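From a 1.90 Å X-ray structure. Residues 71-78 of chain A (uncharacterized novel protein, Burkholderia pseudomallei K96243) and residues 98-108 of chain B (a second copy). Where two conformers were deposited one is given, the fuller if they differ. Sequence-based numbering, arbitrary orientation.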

ATOM      1  N   GLN A  71      18.203  -8.598 -10.526  1.00 18.56           N
ATOM      2  CA  GLN A  71      17.427  -9.845 -10.593  1.00 16.86           C
ATOM      3  C   GLN A  71      16.236  -9.811  -9.658  1.00 16.80           C
ATOM      4  O   GLN A  71      15.162 -10.304 -10.012  1.00 15.86           O
ATOM      5  CB  GLN A  71      18.282 -11.089 -10.277  1.00 18.47           C
ATOM      6  CG  GLN A  71      17.593 -12.434 -10.637  1.00 18.02           C
ATOM      7  CD  GLN A  71      17.166 -12.482 -12.098  1.00 17.14           C
ATOM      8  OE1 GLN A  71      17.987 -12.261 -12.975  1.00 22.48           O
ATOM      9  NE2 GLN A  71      15.882 -12.796 -12.362  1.00 18.72           N
ATOM     10  N   ALA A  72      16.414  -9.203  -8.488  1.00 16.66           N
ATOM     11  CA  ALA A  72      15.356  -9.117  -7.491  1.00 17.21           C
ATOM     12  C   ALA A  72      14.177  -8.271  -8.015  1.00 18.51           C
ATOM     13  O   ALA A  72      13.032  -8.562  -7.695  1.00 18.37           O
ATOM     14  CB  ALA A  72      15.905  -8.557  -6.163  1.00 17.47           C
ATOM     15  N   GLU A  73      14.451  -7.228  -8.808  1.00 15.18           N
ATOM     16  CA  GLU A  73      13.335  -6.484  -9.387  1.00 16.92           C
ATOM     17  C   GLU A  73      12.656  -7.263 -10.494  1.00 16.91           C
ATOM     18  O   GLU A  73      11.438  -7.260 -10.581  1.00 16.73           O
ATOM     19  CB  GLU A  73      13.761  -5.111  -9.912  1.00 16.16           C
ATOM     20  CG  GLU A  73      14.433  -4.187  -8.902  1.00 21.22           C
ATOM     21  CD  GLU A  73      13.615  -3.993  -7.627  1.00 20.43           C
ATOM     22  OE1 GLU A  73      12.361  -4.175  -7.632  1.00 17.53           O
ATOM     23  OE2 GLU A  73      14.243  -3.658  -6.606  1.00 18.90           O
ATOM     24  N   LEU A  74      13.422  -7.939 -11.361  1.00 17.70           N
ATOM     25  CA  LEU A  74      12.814  -8.837 -12.371  1.00 18.20           C
ATOM     26  C   LEU A  74      11.865  -9.848 -11.708  1.00 17.00           C
ATOM     27  O   LEU A  74      10.716 -10.110 -12.166  1.00 17.93           O
ATOM     28  CB  LEU A  74      13.932  -9.562 -13.146  1.00 16.88           C
ATOM     29  CG  LEU A  74      14.589  -8.814 -14.325  1.00 26.25           C
ATOM     30  CD1 LEU A  74      15.904  -9.484 -14.696  1.00 24.74           C
ATOM     31  CD2 LEU A  74      13.674  -8.734 -15.577  1.00 23.49           C
ATOM     32  N   ASP A  75      12.320 -10.427 -10.598  1.00 15.14           N
ATOM     33  CA  ASP A  75      11.545 -11.485  -9.951  1.00 13.18           C
ATOM     34  C   ASP A  75      10.349 -10.875  -9.249  1.00 17.21           C
ATOM     35  O   ASP A  75       9.293 -11.470  -9.205  1.00 19.13           O
ATOM     36  CB  ASP A  75      12.381 -12.227  -8.917  1.00 16.59           C
ATOM     37  CG  ASP A  75      13.505 -13.050  -9.519  1.00 23.09           C
ATOM     38  OD1 ASP A  75      13.517 -13.267 -10.729  1.00 20.94           O
ATOM     39  OD2 ASP A  75      14.396 -13.493  -8.758  1.00 23.41           O
ATOM     40  N   ALA A  76      10.480  -9.643  -8.732  1.00 17.99           N
ATOM     41  CA  ALA A  76       9.356  -8.990  -8.071  1.00 16.62           C
ATOM     42  C   ALA A  76       8.195  -8.671  -9.032  1.00 15.78           C
ATOM     43  O   ALA A  76       6.995  -8.681  -8.623  1.00 18.54           O
ATOM     44  CB  ALA A  76       9.795  -7.710  -7.371  1.00 13.66           C
ATOM     45  N   TYR A  77       8.550  -8.332 -10.269  1.00 16.52           N
ATOM     46  CA  TYR A  77       7.578  -8.011 -11.308  1.00 13.97           C
ATOM     47  C   TYR A  77       7.098  -9.194 -12.174  1.00 17.84           C
ATOM     48  O   TYR A  77       6.168  -9.023 -12.961  1.00 16.75           O
ATOM     49  CB  TYR A  77       8.094  -6.861 -12.204  1.00 16.04           C
ATOM     50  CG  TYR A  77       8.032  -5.483 -11.522  1.00 14.10           C
ATOM     51  CD1 TYR A  77       6.881  -4.713 -11.578  1.00 14.76           C
ATOM     52  CD2 TYR A  77       9.127  -4.964 -10.828  1.00 17.95           C
ATOM     53  CE1 TYR A  77       6.827  -3.456 -10.984  1.00 16.08           C
ATOM     54  CE2 TYR A  77       9.087  -3.746 -10.251  1.00 19.11           C
ATOM     55  CZ  TYR A  77       7.929  -2.967 -10.340  1.00 17.67           C
ATOM     56  OH  TYR A  77       7.842  -1.738  -9.731  1.00 17.37           O
ATOM     57  N   LEU A  78       7.682 -10.374 -11.987  1.00 18.96           N
ATOM     58  CA  LEU A  78       7.271 -11.596 -12.694  1.00 21.70           C
ATOM     59  C   LEU A  78       5.772 -11.920 -12.622  1.00 21.30           C
ATOM     60  O   LEU A  78       5.222 -12.411 -13.580  1.00 23.77           O
ATOM     61  CB  LEU A  78       7.996 -12.821 -12.117  1.00 21.62           C
ATOM     62  CG  LEU A  78       7.813 -14.133 -12.906  1.00 30.10           C
ATOM     63  CD1 LEU A  78       8.442 -14.015 -14.297  1.00 25.25           C
ATOM     64  CD2 LEU A  78       8.480 -15.305 -12.144  1.00 35.57           C
TER
ATOM     65  N   GLU B  98       2.780   3.907  -5.927  1.00 16.94           N
ATOM     66  CA  GLU B  98       2.159   2.815  -5.226  0.70 20.67           C
ATOM     67  C   GLU B  98       2.393   1.451  -5.889  1.00 16.16           C
ATOM     68  O   GLU B  98       2.333   0.440  -5.224  1.00 15.41           O
ATOM     69  CB  GLU B  98       0.689   3.094  -5.089  0.70 22.06           C
ATOM     70  CG  GLU B  98       0.435   4.318  -4.198  0.70 33.91           C
ATOM     71  CD  GLU B  98      -0.792   4.146  -3.362  0.70 39.03           C
ATOM     72  OE1 GLU B  98      -1.855   3.860  -3.949  0.70 31.65           O
ATOM     73  OE2 GLU B  98      -0.680   4.271  -2.122  0.70 46.29           O
ATOM     74  N   THR B  99       2.652   1.437  -7.188  1.00 13.22           N
ATOM     75  CA  THR B  99       2.908   0.152  -7.858  1.00 15.21           C
ATOM     76  C   THR B  99       4.278  -0.364  -7.432  1.00 16.03           C
ATOM     77  O   THR B  99       4.438  -1.542  -7.273  1.00 13.51           O
ATOM     78  CB  THR B  99       2.754   0.204  -9.369  1.00 14.49           C
ATOM     79  OG1 THR B  99       3.695   1.138  -9.938  1.00 15.63           O
ATOM     80  CG2 THR B  99       1.279   0.579  -9.739  1.00 13.95           C
ATOM     81  N   GLN B 100       5.246   0.522  -7.239  1.00 13.85           N
ATOM     82  CA  GLN B 100       6.563   0.109  -6.733  1.00 16.44           C
ATOM     83  C   GLN B 100       6.457  -0.359  -5.302  1.00 17.78           C
ATOM     84  O   GLN B 100       7.049  -1.376  -4.927  1.00 18.96           O
ATOM     85  CB  GLN B 100       7.601   1.251  -6.877  1.00 12.23           C
ATOM     86  CG  GLN B 100       7.922   1.601  -8.282  1.00  9.78           C
ATOM     87  CD  GLN B 100       8.814   2.843  -8.412  1.00 17.82           C
ATOM     88  OE1 GLN B 100       9.014   3.551  -7.436  1.00 19.66           O
ATOM     89  NE2 GLN B 100       9.335   3.103  -9.622  1.00 17.04           N
ATOM     90  N   ARG B 101       5.653   0.341  -4.503  1.00 17.86           N
ATOM     91  CA  ARG B 101       5.424  -0.133  -3.183  1.00 16.20           C
ATOM     92  C   ARG B 101       4.916  -1.587  -3.241  1.00 16.14           C
ATOM     93  O   ARG B 101       5.416  -2.440  -2.555  1.00 17.19           O
ATOM     94  CB  ARG B 101       4.441   0.765  -2.416  1.00 14.93           C
ATOM     95  CG  ARG B 101       4.096   0.260  -1.028  1.00 19.57           C
ATOM     96  CD  ARG B 101       2.946   1.088  -0.416  1.00 19.28           C
ATOM     97  NE  ARG B 101       2.584   0.569   0.883  1.00 28.81           N
ATOM     98  CZ  ARG B 101       1.767  -0.455   1.079  1.00 24.53           C
ATOM     99  NH1 ARG B 101       1.182  -1.075   0.060  1.00 28.40           N
ATOM    100  NH2 ARG B 101       1.534  -0.866   2.311  1.00 33.76           N
ATOM    101  N   ARG B 102       3.932  -1.875  -4.087  1.00 18.08           N
ATOM    102  CA  ARG B 102       3.342  -3.218  -4.111  1.00 14.96           C
ATOM    103  C   ARG B 102       4.360  -4.269  -4.573  1.00 15.18           C
ATOM    104  O   ARG B 102       4.341  -5.417  -4.131  1.00 17.48           O
ATOM    105  CB  ARG B 102       2.110  -3.209  -5.049  1.00 14.98           C
ATOM    106  CG  ARG B 102       1.487  -4.543  -5.326  1.00 13.07           C
ATOM    107  CD  ARG B 102       1.049  -5.243  -4.027  1.00 17.38           C
ATOM    108  NE  ARG B 102       0.416  -6.513  -4.377  1.00 19.05           N
ATOM    109  CZ  ARG B 102       1.065  -7.599  -4.788  1.00 16.31           C
ATOM    110  NH1 ARG B 102       2.384  -7.645  -4.817  1.00 18.29           N
ATOM    111  NH2 ARG B 102       0.385  -8.671  -5.105  1.00 17.65           N
ATOM    112  N   ALA B 103       5.242  -3.860  -5.498  1.00 16.21           N
ATOM    113  CA  ALA B 103       6.332  -4.696  -6.010  1.00 15.05           C
ATOM    114  C   ALA B 103       7.416  -4.998  -4.956  1.00 14.04           C
ATOM    115  O   ALA B 103       8.218  -5.888  -5.177  1.00 18.03           O
ATOM    116  CB  ALA B 103       7.028  -4.012  -7.261  1.00 13.37           C
ATOM    117  N   ALA B 104       7.479  -4.202  -3.891  1.00 17.72           N
ATOM    118  CA  ALA B 104       8.464  -4.342  -2.777  1.00 17.65           C
ATOM    119  C   ALA B 104       7.949  -5.207  -1.606  1.00 18.72           C
ATOM    120  O   ALA B 104       8.772  -5.722  -0.819  1.00 20.04           O
ATOM    121  CB  ALA B 104       8.877  -2.905  -2.208  1.00 17.72           C
ATOM    122  N   LEU B 105       6.623  -5.352  -1.474  1.00 21.20           N
ATOM    123  CA  LEU B 105       5.991  -5.916  -0.269  1.00 20.73           C
ATOM    124  C   LEU B 105       6.441  -7.334   0.074  1.00 23.48           C
ATOM    125  O   LEU B 105       6.711  -7.647   1.256  1.00 25.88           O
ATOM    126  CB  LEU B 105       4.464  -5.848  -0.339  1.00 24.25           C
ATOM    127  CG  LEU B 105       3.741  -4.489  -0.349  1.00 24.68           C
ATOM    128  CD1 LEU B 105       2.261  -4.697  -0.190  1.00 23.13           C
ATOM    129  CD2 LEU B 105       4.228  -3.596   0.764  1.00 20.88           C
ATOM    130  N   ALA B 106       6.583  -8.190  -0.934  1.00 19.44           N
ATOM    131  CA  ALA B 106       6.994  -9.562  -0.681  1.00 18.41           C
ATOM    132  C   ALA B 106       8.392  -9.611  -0.064  1.00 20.67           C
ATOM    133  O   ALA B 106       8.643 -10.418   0.830  1.00 21.27           O
ATOM    134  CB  ALA B 106       6.923 -10.447  -1.965  1.00 18.86           C
ATOM    135  N   ARG B 107       9.307  -8.782  -0.548  1.00 19.97           N
ATOM    136  CA  ARG B 107      10.657  -8.755   0.013  1.00 21.79           C
ATOM    137  C   ARG B 107      10.708  -8.224   1.433  1.00 24.30           C
ATOM    138  O   ARG B 107      11.653  -8.524   2.138  1.00 23.07           O
ATOM    139  CB  ARG B 107      11.610  -7.936  -0.842  1.00 20.87           C
ATOM    140  CG  ARG B 107      12.109  -8.734  -1.998  1.00 20.62           C
ATOM    141  CD  ARG B 107      12.716  -7.854  -3.105  1.00 23.55           C
ATOM    142  NE  ARG B 107      11.738  -7.041  -3.839  1.00 21.37           N
ATOM    143  CZ  ARG B 107      12.077  -6.053  -4.669  1.00 22.87           C
ATOM    144  NH1 ARG B 107      13.352  -5.763  -4.874  1.00 19.78           N
ATOM    145  NH2 ARG B 107      11.139  -5.357  -5.309  1.00 19.18           N
ATOM    146  N   LEU B 108       9.734  -7.406   1.796  1.00 23.91           N
ATOM    147  CA  LEU B 108       9.748  -6.678   3.058  1.00 28.59           C
ATOM    148  C   LEU B 108       8.972  -7.399   4.159  1.00 27.76           C
ATOM    149  O   LEU B 108       8.751  -6.834   5.231  1.00 28.47           O
ATOM    150  CB  LEU B 108       9.190  -5.264   2.832  1.00 26.35           C
ATOM    151  CG  LEU B 108      10.081  -4.350   1.984  1.00 24.33           C
ATOM    152  CD1 LEU B 108       9.433  -2.973   1.725  1.00 17.25           C
ATOM    153  CD2 LEU B 108      11.488  -4.188   2.617  1.00 26.30           C
TER
HETATM  154  O   HOH W   1       5.888  -0.183 -10.804  1.00 14.65           O

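The helices of the two stretches cross nearly at right angles (99°), with the axes 9.8 Å apart at closest approach. Gln A71 takes no part in the contact; its NE2 donates to Asp A75 OD1 (2.9 Å), one turn further along its own helix. Ala A72 points toward chain B, and its carbonyl O lies over one face of the Arg B107 guanidinium, 4.0 Å from NH1. The CA-to-CB bond of Glu A73 runs sideways, but the carboxylate reaches across to form a two-pronged salt bridge: Arg B107 NH1 donates to Glu A73 OE2 (2.9 Å, nearly linear at 174°) and Arg B107 NH2 to Glu A73 OE1 (2.9 Å, more bent at 144°). Arg B107 NH2 also donates to Ala B103 O (3.0 Å), tying the guanidinium back to its own chain. At Ala A76 the backbones come close, its CA 5.6 Å from Ala B103 CA; Ala A76 CB points toward chain B and sits 3.3 Å from Ala B103 O and 3.4 Å from Arg B107 NH2. Tyr A77 receives Ala B103 CB over one ring face, 3.8 Å from the centroid, a CH-pi contact. Beyond the ring, Tyr A77 OH packs 3.6 Å from Gln B100 CG and hydrogen-bonds water 1 at 2.7 Å, which donates to Thr B99 OG1 (2.7 Å).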